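Local structure of Pli0006 protein (3OP9) at residues E12-L17 against A40-G45; Q27-E30 against Q35-T38; R56-F61 against D66-Y71; L88-R93 against A99-L104. The protein probably binds DNA as a plasmid-encoded transcriptional regulator of the XRE (Cro/C1-type) helix-turn-helix family. One frame throughout, in Å; residues are numbered along the deposited sequence.

Interaction 1: residues E12-L17 against A40-G45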
loop_
_atom_site.group_PDB
_atom_site.type_symbol
_atom_site.label_atom_id
_atom_site.label_comp_id
_atom_site.label_asym_id
_atom_site.label_seq_id
_atom_site.Cartn_x
_atom_site.Cartn_y
_atom_site.Cartn_z
ATOM N N GLU A 12 9.642 16.382 -12.888
ATOM C CA GLU A 12 10.838 15.513 -12.884
ATOM C C GLU A 12 10.438 14.072 -13.238
ATOM O O GLU A 12 11.111 13.397 -14.022
ATOM C CB GLU A 12 11.527 15.588 -11.503
ATOM C CG GLU A 12 12.735 14.663 -11.362
ATOM C CD GLU A 12 13.437 14.779 -9.996
ATOM O OE1 GLU A 12 13.274 15.815 -9.308
ATOM O OE2 GLU A 12 14.154 13.827 -9.613
ATOM N N ASN A 13 9.330 13.612 -12.662
ATOM C CA ASN A 13 8.832 12.253 -12.907
ATOM C C ASN A 13 8.363 12.067 -14.332
ATOM O O ASN A 13 8.663 11.055 -14.968
ATOM C CB ASN A 13 7.684 11.902 -11.950
ATOM C CG ASN A 13 8.155 11.729 -10.539
ATOM O OD1 ASN A 13 9.356 11.654 -10.290
ATOM N ND2 ASN A 13 7.223 11.612 -9.609
ATOM N N LEU A 14 7.645 13.054 -14.856
ATOM C CA LEU A 14 7.155 12.907 -16.207
ATOM C C LEU A 14 8.377 12.894 -17.142
ATOM O O LEU A 14 8.419 12.150 -18.114
ATOM C CB LEU A 14 6.192 14.046 -16.564
ATOM C CG LEU A 14 5.551 13.855 -17.946
ATOM C CD1 LEU A 14 4.716 12.576 -17.972
ATOM C CD2 LEU A 14 4.699 15.037 -18.307
ATOM N N SER A 15 9.385 13.711 -16.828
ATOM C CA SER A 15 10.585 13.782 -17.653
ATOM C C SER A 15 11.308 12.424 -17.659
ATOM O O SER A 15 11.783 11.965 -18.694
ATOM C CB SER A 15 11.509 14.912 -17.175
ATOM O OG SER A 15 10.899 16.200 -17.360
ATOM N N ARG A 16 11.369 11.767 -16.504
ATOM C CA ARG A 16 12.043 10.481 -16.426
ATOM C C ARG A 16 11.246 9.370 -17.123
ATOM O O ARG A 16 11.839 8.467 -17.713
ATOM C CB ARG A 16 12.307 10.065 -14.986
ATOM C CG ARG A 16 13.142 8.777 -14.969
ATOM C CD ARG A 16 13.550 8.359 -13.616
ATOM N NE ARG A 16 14.470 9.287 -12.973
ATOM C CZ ARG A 16 15.794 9.297 -13.145
ATOM N NH1 ARG A 16 16.387 8.456 -13.986
ATOM N NH2 ARG A 16 16.522 10.170 -12.471
ATOM N N LEU A 17 9.922 9.433 -17.039
ATOM C CA LEU A 17 9.055 8.478 -17.729
ATOM C C LEU A 17 9.244 8.617 -19.231
ATOM O O LEU A 17 9.390 7.628 -19.944
ATOM C CB LEU A 17 7.578 8.726 -17.347
ATOM C CG LEU A 17 7.194 8.205 -15.966
ATOM C CD1 LEU A 17 5.834 8.756 -15.548
ATOM C CD2 LEU A 17 7.204 6.659 -15.934
ATOM N N ALA A 40 5.610 20.101 -23.211
ATOM C CA ALA A 40 6.906 20.705 -22.913
ATOM C C ALA A 40 6.824 21.474 -21.611
ATOM O O ALA A 40 7.729 21.397 -20.777
ATOM C CB ALA A 40 7.364 21.643 -24.058
ATOM N N TYR A 41 5.747 22.230 -21.426
ATOM C CA TYR A 41 5.601 22.985 -20.186
ATOM C C TYR A 41 5.339 22.090 -18.969
ATOM O O TYR A 41 5.737 22.443 -17.879
ATOM C CB TYR A 41 4.502 24.013 -20.294
ATOM C CG TYR A 41 4.756 25.052 -21.380
ATOM C CD1 TYR A 41 6.058 25.440 -21.737
ATOM C CD2 TYR A 41 3.702 25.632 -22.041
ATOM C CE1 TYR A 41 6.273 26.401 -22.745
ATOM C CE2 TYR A 41 3.898 26.600 -23.046
ATOM C CZ TYR A 41 5.179 26.971 -23.388
ATOM O OH TYR A 41 5.343 27.913 -24.382
ATOM N N TYR A 42 4.657 20.961 -19.143
ATOM C CA TYR A 42 4.548 19.989 -18.042
ATOM C C TYR A 42 5.914 19.562 -17.565
ATOM O O TYR A 42 6.150 19.450 -16.355
ATOM C CB TYR A 42 3.841 18.712 -18.479
ATOM C CG TYR A 42 2.364 18.823 -18.725
ATOM C CD1 TYR A 42 1.623 19.904 -18.260
ATOM C CD2 TYR A 42 1.710 17.838 -19.439
ATOM C CE1 TYR A 42 0.239 19.985 -18.515
ATOM C CE2 TYR A 42 0.361 17.908 -19.695
ATOM C CZ TYR A 42 -0.374 18.973 -19.235
ATOM O OH TYR A 42 -1.731 18.978 -19.513
HETATM N N MSE A 43 6.794 19.282 -18.528
HETATM C CA MSE A 43 8.115 18.703 -18.253
HETATM C C MSE A 43 9.032 19.697 -17.566
HETATM O O MSE A 43 9.894 19.308 -16.792
HETATM C CB MSE A 43 8.796 18.228 -19.543
HETATM C CG MSE A 43 8.005 17.225 -20.364
HETATM SE SE MSE A 43 8.246 15.337 -19.874
HETATM C CE MSE A 43 6.787 14.624 -20.962
ATOM N N SER A 44 8.852 20.978 -17.858
ATOM C CA SER A 44 9.722 22.008 -17.333
ATOM C C SER A 44 9.140 22.537 -16.039
ATOM O O SER A 44 9.766 23.345 -15.352
ATOM C CB SER A 44 9.879 23.138 -18.343
ATOM O OG SER A 44 8.642 23.774 -18.539
ATOM N N GLY A 45 7.929 22.085 -15.725
ATOM C CA GLY A 45 7.225 22.503 -14.523
ATOM C C GLY A 45 6.546 23.865 -14.636
ATOM O O GLY A 45 6.082 24.422 -13.646
#
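Leu14 turns its CG away from its own backbone N (chi1 -175°), which carries the branched end toward helix 36-44, while Met43, deposited as selenomethionine, turns sharply at chi2 (-87°) and brings its selenium and methyl back over helix 10-21. The two side chains cross at about a right angle where the short helical segments pass at 118°, their axes 8.4 Å apart. Ser15 and Met43 are the residues whose backbones come nearest, with CA atoms 5.5 Å apart, and a small serine suits so close a passage. Met43 was deposited in two conformers, and the placement of its side chain described here is that of one of them. In it the selenium settles into the notch between the two helical residues, 3.6 Å from Ser15 CA and also 3.6 Å from Leu14 CG. The terminal CE lies against Leu14 CG and CD2, at a very short spacing that is doubtful. Leu14 CD2 also meets Tyr42 at its root, 3.8 Å from Tyr42 CB; beyond that point the aromatic ring leads away, to pack on Phe10, Leu32 and Pro49. Ser15 OG stands 3.6 Å from Met43 CB and 3.3 Å from Met43 O, yet neither is its hydrogen-bond partner: that bond goes to Ala11 O, one turn back in its own helix. Between these segments of the helix-turn-helix domain, then, the contact is mainly apolar packing: a flexible methionine thioether chain, with selenium as the deposited stand-in for sulfur, fits itself to a stiffer branched leucine, which implies shape matching with no directional polar bond.

Interaction 2: residues Q27-E30 against Q35-T38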
loop_
_atom_site.group_PDB
_atom_site.type_symbol
_atom_site.label_atom_id
_atom_site.label_comp_id
_atom_site.label_asym_id
_atom_site.label_seq_id
_atom_site.Cartn_x
_atom_site.Cartn_y
_atom_site.Cartn_z
ATOM N N GLN A 27 3.839 12.403 -28.783
ATOM C CA GLN A 27 3.156 11.152 -28.451
ATOM C C GLN A 27 2.373 11.294 -27.144
ATOM O O GLN A 27 1.221 10.843 -27.028
ATOM C CB GLN A 27 4.167 10.015 -28.334
ATOM C CG GLN A 27 4.827 9.682 -29.676
ATOM C CD GLN A 27 5.852 8.573 -29.580
ATOM O OE1 GLN A 27 6.810 8.671 -28.829
ATOM N NE2 GLN A 27 5.656 7.506 -30.362
ATOM N N ILE A 28 2.986 11.934 -26.158
ATOM C CA ILE A 28 2.281 12.199 -24.916
ATOM C C ILE A 28 1.155 13.191 -25.184
ATOM O O ILE A 28 0.068 13.061 -24.613
ATOM C CB ILE A 28 3.239 12.720 -23.831
ATOM C CG1 ILE A 28 4.264 11.628 -23.506
ATOM C CG2 ILE A 28 2.472 13.166 -22.582
ATOM C CD1 ILE A 28 5.495 12.129 -22.751
ATOM N N ALA A 29 1.406 14.174 -26.057
ATOM C CA ALA A 29 0.393 15.188 -26.349
ATOM C C ALA A 29 -0.824 14.502 -26.952
ATOM O O ALA A 29 -1.969 14.830 -26.626
ATOM C CB ALA A 29 0.934 16.255 -27.318
ATOM N N GLU A 30 -0.563 13.546 -27.836
ATOM C CA GLU A 30 -1.641 12.823 -28.510
ATOM C C GLU A 30 -2.443 12.053 -27.469
ATOM O O GLU A 30 -3.662 12.029 -27.535
ATOM C CB GLU A 30 -1.090 11.890 -29.603
ATOM C CG GLU A 30 -0.973 12.551 -30.984
ATOM C CD GLU A 30 0.373 12.308 -31.684
ATOM O OE1 GLU A 30 0.839 11.145 -31.731
ATOM O OE2 GLU A 30 0.965 13.288 -32.196
ATOM N N GLN A 35 -1.672 20.252 -26.936
ATOM C CA GLN A 35 -0.551 20.636 -27.782
ATOM C C GLN A 35 0.742 20.035 -27.278
ATOM O O GLN A 35 0.913 19.866 -26.074
ATOM C CB GLN A 35 -0.366 22.138 -27.737
ATOM C CG GLN A 35 -1.439 22.948 -28.401
ATOM C CD GLN A 35 -1.238 24.414 -28.090
ATOM O OE1 GLN A 35 -0.165 24.814 -27.641
ATOM N NE2 GLN A 35 -2.266 25.204 -28.277
ATOM N N THR A 36 1.672 19.783 -28.198
ATOM C CA THR A 36 3.010 19.340 -27.838
ATOM C C THR A 36 3.688 20.390 -26.950
ATOM O O THR A 36 4.442 20.065 -26.044
ATOM C CB THR A 36 3.847 19.071 -29.105
ATOM O OG1 THR A 36 3.278 17.964 -29.819
ATOM C CG2 THR A 36 5.298 18.757 -28.741
ATOM N N ARG A 37 3.414 21.660 -27.209
ATOM C CA ARG A 37 3.970 22.737 -26.398
ATOM C C ARG A 37 3.542 22.603 -24.948
ATOM O O ARG A 37 4.317 22.865 -24.037
ATOM C CB ARG A 37 3.508 24.094 -26.945
ATOM C CG ARG A 37 3.942 25.292 -26.134
ATOM C CD ARG A 37 3.423 26.558 -26.800
ATOM N NE ARG A 37 4.001 26.723 -28.125
ATOM C CZ ARG A 37 3.633 27.653 -28.990
ATOM N NH1 ARG A 37 2.667 28.501 -28.669
ATOM N NH2 ARG A 37 4.228 27.732 -30.177
ATOM N N THR A 38 2.300 22.204 -24.727
ATOM C CA THR A 38 1.786 22.099 -23.374
ATOM C C THR A 38 2.525 21.003 -22.628
ATOM O O THR A 38 2.805 21.141 -21.445
ATOM C CB THR A 38 0.280 21.800 -23.358
ATOM O OG1 THR A 38 -0.422 22.948 -23.855
ATOM C CG2 THR A 38 -0.194 21.526 -21.960
#
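Ala29 and Thr36 meet where the two helices of the helix-turn-helix motif come together across their short turn, and their CA atoms stand only 5.1 Å apart. Van der Waals contact carries the whole meeting. The methyl of Ala29 points toward the opposite segment and rests directly on main chain: its CB is 3.7 Å from Thr36 N and 3.8 Å from Gln35 C, so it covers the peptide link by which the second helix begins. A side chain this small suits the place, because it fills the gap between two backbones that lie so near each other. From Thr36 only one branch takes part in the touching: OG1, anti to the carbonyl carbon (chi1 -65°) and thus beside the backbone N, comes 3.8 Å from Ala29 CB. The beta-branched methyl CG2 is turned the other way round the same bond, anti to the N. The polar bond near the contact is made within 35-38. Gln35 occupies the N-cap position, and its carbonyl O receives a weak bond from Thr38 N at 3.0 Å, a first turn formed just where the alanine methyl presses. The side chain of Gln35 points away from the contact, as suits a long polar residue at an exposed helix start. Among its neighbours, the contact joins helix 25-32 to the beginning of helix 36-44, which in this family is probably the recognition helix. One turn further along that helix Val39 packs on both Ala29 and Ile28, while Thr36 leans back on Asn25 and His26.

Interaction 3: residues R56-F61 against D66-Y71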
loop_
_atom_site.group_PDB
_atom_site.type_symbol
_atom_site.label_atom_id
_atom_site.label_comp_id
_atom_site.label_asym_id
_atom_site.label_seq_id
_atom_site.Cartn_x
_atom_site.Cartn_y
_atom_site.Cartn_z
ATOM N N ARG A 56 -5.204 10.035 -16.809
ATOM C CA ARG A 56 -4.848 9.400 -18.069
ATOM C C ARG A 56 -3.385 8.974 -18.031
ATOM O O ARG A 56 -3.059 7.895 -18.521
ATOM C CB ARG A 56 -5.065 10.317 -19.286
ATOM C CG ARG A 56 -6.496 10.618 -19.633
ATOM C CD ARG A 56 -6.557 11.400 -20.946
ATOM N NE ARG A 56 -7.923 11.635 -21.408
ATOM C CZ ARG A 56 -8.699 10.705 -21.958
ATOM N NH1 ARG A 56 -8.252 9.465 -22.107
ATOM N NH2 ARG A 56 -9.930 11.012 -22.353
ATOM N N LEU A 57 -2.500 9.805 -17.471
ATOM C CA LEU A 57 -1.077 9.419 -17.414
ATOM C C LEU A 57 -0.856 8.244 -16.454
ATOM O O LEU A 57 -0.090 7.301 -16.735
ATOM C CB LEU A 57 -0.214 10.609 -16.961
ATOM C CG LEU A 57 -0.117 11.758 -17.974
ATOM C CD1 LEU A 57 0.450 12.998 -17.348
ATOM C CD2 LEU A 57 0.735 11.284 -19.155
ATOM N N ALA A 58 -1.503 8.292 -15.300
ATOM C CA ALA A 58 -1.297 7.213 -14.313
ATOM C C ALA A 58 -1.785 5.893 -14.891
ATOM O O ALA A 58 -1.184 4.842 -14.675
ATOM C CB ALA A 58 -2.038 7.533 -13.016
ATOM N N THR A 59 -2.899 5.946 -15.629
ATOM C CA THR A 59 -3.463 4.737 -16.206
ATOM C C THR A 59 -2.504 4.213 -17.299
ATOM O O THR A 59 -2.234 3.018 -17.384
ATOM C CB THR A 59 -4.865 5.038 -16.790
ATOM O OG1 THR A 59 -5.728 5.456 -15.724
ATOM C CG2 THR A 59 -5.456 3.805 -17.468
ATOM N N TYR A 60 -1.988 5.118 -18.123
ATOM C CA TYR A 60 -1.112 4.704 -19.228
ATOM C C TYR A 60 0.157 4.004 -18.698
ATOM O O TYR A 60 0.544 2.956 -19.192
ATOM C CB TYR A 60 -0.730 5.903 -20.087
ATOM C CG TYR A 60 0.148 5.485 -21.227
ATOM C CD1 TYR A 60 -0.406 4.927 -22.375
ATOM C CD2 TYR A 60 1.527 5.586 -21.143
ATOM C CE1 TYR A 60 0.394 4.507 -23.426
ATOM C CE2 TYR A 60 2.331 5.168 -22.205
ATOM C CZ TYR A 60 1.745 4.634 -23.334
ATOM O OH TYR A 60 2.524 4.217 -24.392
ATOM N N PHE A 61 0.762 4.582 -17.665
ATOM C CA PHE A 61 2.032 4.124 -17.112
ATOM C C PHE A 61 1.834 3.137 -15.976
ATOM O O PHE A 61 2.805 2.665 -15.397
ATOM C CB PHE A 61 2.843 5.328 -16.607
ATOM C CG PHE A 61 3.367 6.185 -17.709
ATOM C CD1 PHE A 61 4.334 5.679 -18.580
ATOM C CD2 PHE A 61 2.925 7.473 -17.889
ATOM C CE1 PHE A 61 4.840 6.457 -19.598
ATOM C CE2 PHE A 61 3.431 8.256 -18.917
ATOM C CZ PHE A 61 4.393 7.740 -19.776
ATOM N N ASP A 66 -0.330 9.111 -6.771
ATOM C CA ASP A 66 0.693 9.518 -5.790
ATOM C C ASP A 66 2.123 9.299 -6.302
ATOM O O ASP A 66 2.964 10.169 -6.161
ATOM C CB ASP A 66 0.462 8.800 -4.458
ATOM C CG ASP A 66 -0.889 9.192 -3.817
ATOM O OD1 ASP A 66 -1.925 8.646 -4.230
ATOM O OD2 ASP A 66 -0.948 10.064 -2.937
ATOM N N GLU A 67 2.393 8.126 -6.873
ATOM C CA GLU A 67 3.694 7.836 -7.477
ATOM C C GLU A 67 3.969 8.821 -8.626
ATOM O O GLU A 67 5.077 9.355 -8.756
ATOM C CB GLU A 67 3.712 6.393 -8.041
ATOM C CG GLU A 67 3.784 5.304 -6.974
ATOM C CD GLU A 67 3.555 3.882 -7.520
ATOM O OE1 GLU A 67 2.927 3.726 -8.604
ATOM O OE2 GLU A 67 3.985 2.923 -6.838
ATOM N N LEU A 68 3.003 8.984 -9.517
ATOM C CA LEU A 68 3.182 9.895 -10.668
ATOM C C LEU A 68 3.575 11.323 -10.276
ATOM O O LEU A 68 4.470 11.927 -10.885
ATOM C CB LEU A 68 1.888 9.941 -11.489
ATOM C CG LEU A 68 1.870 10.862 -12.703
ATOM C CD1 LEU A 68 2.995 10.481 -13.705
ATOM C CD2 LEU A 68 0.477 10.824 -13.370
ATOM N N VAL A 69 2.921 11.881 -9.261
ATOM C CA VAL A 69 3.297 13.215 -8.844
ATOM C C VAL A 69 4.341 13.292 -7.740
ATOM O O VAL A 69 4.776 14.388 -7.446
ATOM C CB VAL A 69 2.085 14.074 -8.443
ATOM C CG1 VAL A 69 1.034 14.011 -9.510
ATOM C CG2 VAL A 69 1.541 13.651 -7.066
ATOM N N GLY A 70 4.755 12.171 -7.130
ATOM C CA GLY A 70 5.740 12.220 -6.047
ATOM C C GLY A 70 5.178 12.787 -4.742
ATOM O O GLY A 70 5.857 13.484 -3.968
ATOM N N TYR A 71 3.927 12.463 -4.476
ATOM C CA TYR A 71 3.268 12.897 -3.226
ATOM C C TYR A 71 3.492 11.866 -2.129
ATOM O O TYR A 71 3.226 10.687 -2.343
ATOM C CB TYR A 71 1.765 13.093 -3.472
ATOM C CG TYR A 71 1.007 13.440 -2.178
ATOM C CD1 TYR A 71 1.154 14.688 -1.586
ATOM C CD2 TYR A 71 0.205 12.496 -1.535
ATOM C CE1 TYR A 71 0.494 15.001 -0.391
ATOM C CE2 TYR A 71 -0.464 12.804 -0.348
ATOM C CZ TYR A 71 -0.319 14.056 0.208
ATOM O OH TYR A 71 -0.966 14.357 1.386
#
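Ala58 and Leu68 mark the closest backbone approach, with CA atoms 6.4 Å apart, as the end of helix 51-61 faces the short helix 65-69, which closes at Gly70 in a Schellman motif with Tyr71 N bonded to Asp66 O at 3.0 Å. One leucine branch does nearly all the work across this gap. Leu68 extends its CG beside the carbonyl carbon (chi1 178°), which swings CD2 into the angle between two consecutive residues of the other helix. It touches Leu57 CB at 3.7 Å and, at the same separation, Ala58 N. The methyl of Ala58 lies beside the same branch, its CB 4.2 Å from Leu68 CD2. Alanine suits this place because its short side chain lets the leucine tip reach the helix backbone itself; leucine suits the other side because its forked end can fill a buried, largely apolar site. Gly70 takes the positive phi, in the left-handed helical region, that the C-prime place of a Schellman motif calls for. The contact is buried between helices 10-21, 25-32 and 51-61 and, at Ala58, the third subunit. Leu57 and Leu68 both pack on Phe10 of helix 10-21, Leu57 continues to Leu31 and Leu32 of helix 25-32, and Leu68 also lies on Leu54 and Leu17, while Tyr71 of the third subunit packs against Ala58 from outside the chain.

Interaction 4: residues L88-R93 against A99-L104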
loop_
_atom_site.group_PDB
_atom_site.type_symbol
_atom_site.label_atom_id
_atom_site.label_comp_id
_atom_site.label_asym_id
_atom_site.label_seq_id
_atom_site.Cartn_x
_atom_site.Cartn_y
_atom_site.Cartn_z
ATOM N N LEU A 88 -9.312 -3.790 6.849
ATOM C CA LEU A 88 -8.312 -4.576 6.111
ATOM C C LEU A 88 -8.835 -5.969 5.744
ATOM O O LEU A 88 -8.575 -6.469 4.643
ATOM C CB LEU A 88 -7.026 -4.693 6.943
ATOM C CG LEU A 88 -5.947 -5.659 6.378
ATOM C CD1 LEU A 88 -5.390 -5.071 5.107
ATOM C CD2 LEU A 88 -4.792 -6.005 7.398
ATOM N N SER A 89 -9.577 -6.584 6.659
ATOM C CA SER A 89 -10.140 -7.919 6.453
ATOM C C SER A 89 -11.120 -7.979 5.285
ATOM O O SER A 89 -11.375 -9.053 4.769
ATOM C CB SER A 89 -10.844 -8.421 7.732
ATOM O OG SER A 89 -12.159 -7.879 7.823
ATOM N N LEU A 90 -11.682 -6.837 4.865
ATOM C CA LEU A 90 -12.611 -6.868 3.729
ATOM C C LEU A 90 -11.897 -7.282 2.449
ATOM O O LEU A 90 -12.523 -7.753 1.500
ATOM C CB LEU A 90 -13.305 -5.521 3.545
ATOM C CG LEU A 90 -14.211 -5.138 4.745
ATOM C CD1 LEU A 90 -14.895 -3.794 4.441
ATOM C CD2 LEU A 90 -15.299 -6.203 5.059
ATOM N N ASN A 91 -10.573 -7.136 2.429
ATOM C CA ASN A 91 -9.811 -7.508 1.240
ATOM C C ASN A 91 -9.752 -9.008 1.013
ATOM O O ASN A 91 -9.391 -9.466 -0.068
ATOM C CB ASN A 91 -8.411 -6.890 1.302
ATOM C CG ASN A 91 -8.457 -5.395 1.116
ATOM O OD1 ASN A 91 -8.806 -4.913 0.044
ATOM N ND2 ASN A 91 -8.151 -4.654 2.158
ATOM N N LEU A 92 -10.121 -9.773 2.031
ATOM C CA LEU A 92 -10.238 -11.218 1.888
ATOM C C LEU A 92 -11.528 -11.688 1.205
ATOM O O LEU A 92 -11.603 -12.840 0.752
ATOM C CB LEU A 92 -10.204 -11.887 3.268
ATOM C CG LEU A 92 -8.844 -12.204 3.900
ATOM C CD1 LEU A 92 -7.912 -11.020 3.879
ATOM C CD2 LEU A 92 -9.086 -12.662 5.320
ATOM N N ARG A 93 -12.525 -10.813 1.121
ATOM C CA ARG A 93 -13.856 -11.227 0.675
ATOM C C ARG A 93 -13.935 -11.338 -0.833
ATOM O O ARG A 93 -13.255 -10.609 -1.537
ATOM C CB ARG A 93 -14.900 -10.215 1.133
ATOM C CG ARG A 93 -14.837 -9.949 2.608
ATOM C CD ARG A 93 -15.296 -11.152 3.382
ATOM N NE ARG A 93 -16.433 -10.792 4.210
ATOM C CZ ARG A 93 -16.336 -10.015 5.284
ATOM N NH1 ARG A 93 -15.147 -9.537 5.647
ATOM N NH2 ARG A 93 -17.418 -9.713 5.991
ATOM N N ALA A 99 -19.878 -6.923 -3.077
ATOM C CA ALA A 99 -21.010 -6.306 -3.753
ATOM C C ALA A 99 -22.267 -6.259 -2.841
ATOM O O ALA A 99 -23.036 -5.278 -2.860
ATOM C CB ALA A 99 -21.311 -7.056 -5.052
ATOM N N LYS A 100 -22.499 -7.317 -2.074
ATOM C CA LYS A 100 -23.650 -7.345 -1.176
ATOM C C LYS A 100 -23.498 -6.340 -0.057
ATOM O O LYS A 100 -24.463 -5.687 0.339
ATOM C CB LYS A 100 -23.845 -8.751 -0.569
ATOM C CG LYS A 100 -24.364 -9.767 -1.592
ATOM C CD LYS A 100 -24.431 -11.193 -1.043
ATOM C CE LYS A 100 -24.972 -12.135 -2.128
ATOM N NZ LYS A 100 -25.163 -13.530 -1.659
ATOM N N ILE A 101 -22.301 -6.251 0.504
ATOM C CA ILE A 101 -22.052 -5.296 1.592
ATOM C C ILE A 101 -22.261 -3.887 1.104
ATOM O O ILE A 101 -22.833 -3.049 1.818
ATOM C CB ILE A 101 -20.638 -5.464 2.153
ATOM C CG1 ILE A 101 -20.578 -6.774 2.966
ATOM C CG2 ILE A 101 -20.281 -4.308 3.022
ATOM C CD1 ILE A 101 -19.137 -7.269 3.228
ATOM N N LYS A 102 -21.770 -3.602 -0.105
ATOM C CA LYS A 102 -21.986 -2.254 -0.670
ATOM C C LYS A 102 -23.467 -1.915 -0.800
ATOM O O LYS A 102 -23.889 -0.794 -0.507
ATOM C CB LYS A 102 -21.326 -2.157 -2.043
ATOM C CG LYS A 102 -21.514 -0.786 -2.738
ATOM C CD LYS A 102 -20.732 -0.758 -4.058
ATOM C CE LYS A 102 -20.833 0.622 -4.739
ATOM N NZ LYS A 102 -22.257 0.994 -5.089
ATOM N N ILE A 103 -24.268 -2.864 -1.281
ATOM C CA ILE A 103 -25.720 -2.609 -1.373
ATOM C C ILE A 103 -26.341 -2.381 -0.004
ATOM O O ILE A 103 -27.206 -1.524 0.177
ATOM C CB ILE A 103 -26.413 -3.760 -2.077
ATOM C CG1 ILE A 103 -25.929 -3.778 -3.529
ATOM C CG2 ILE A 103 -27.981 -3.597 -2.018
ATOM C CD1 ILE A 103 -26.175 -5.152 -4.235
ATOM N N LEU A 104 -25.923 -3.175 0.971
ATOM C CA LEU A 104 -26.478 -3.056 2.319
ATOM C C LEU A 104 -26.193 -1.665 2.871
ATOM O O LEU A 104 -27.059 -0.978 3.394
ATOM C CB LEU A 104 -25.813 -4.111 3.226
ATOM C CG LEU A 104 -26.194 -4.019 4.710
ATOM C CD1 LEU A 104 -27.705 -4.222 4.878
ATOM C CD2 LEU A 104 -25.466 -5.063 5.527
#
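Ile101 meets Leu90 and Arg93 inside a helical hairpin in the C-terminal part of the chain, formed by helix 81-89 and helix 95-111. The backbones stand well apart, with Leu90 CA 9.8 Å from Ile101 CA, so long side chains must span the gap, and isoleucine, leucine and arginine can all do so. The closer part of this sparse contact lies at the tip of Ile101. Its CD1 sits over one face of the Arg93 guanidinium, 4.1 Å from Arg93 NH2, the two side chains crossing at about a right angle. Arg93 gets there by bending: its CG is beside the backbone N (chi1 -53°), and further turns at chi2 and chi3 fold the chain round, with Ser89 O at the edge of the guanidinium, in its plane. Since Arg93 was deposited in two conformers, this placement describes one of them. An apolar methyl suits the guanidinium face, which forms hydrogen bonds poorly, while NH2 makes a salt bridge to Glu109 of the fourth subunit. The looser part is the pairing of Leu90 CD2 with Ile101 CD1 at 4.4 Å, little more than grazing; Leu87 and Trp86 of the fourth subunit pack on Leu90 and Ile101 respectively. Farther from the meeting point Asn91, itself partly exposed, bonds back to its own segment. Leu88 O accepts from both Asn91 N and Asn91 ND2, which approach from the same face of the carbonyl; the ND2 bond is 3.1 Å long, bent to 143° at the hydrogen.

Overall arrangement
Interactions 1, 2 and 3 build one compact helical domain. Interactions 1 and 2 share helix 36-44 and have centres about 12 Å apart; interaction 3 is likewise about 12 Å, centre to centre, from interaction 1. Asn13 ND2 probably donates to Leu68 O at 3.1 Å, tying helix 10-21 to the end of helix 65-69, and Ile28 CG2 touches Leu57 CD2 at 4.3 Å between interactions 2 and 3. Interaction 4 stands separate, its nearest atoms about 16 Å from those of interaction 3. Across the assembly, Asn13 and Arg16 of interaction 1 pack on Leu92 and Arg93 of the second subunit, so the 88-93 segment of one chain lies against the probable DNA-binding domain of another.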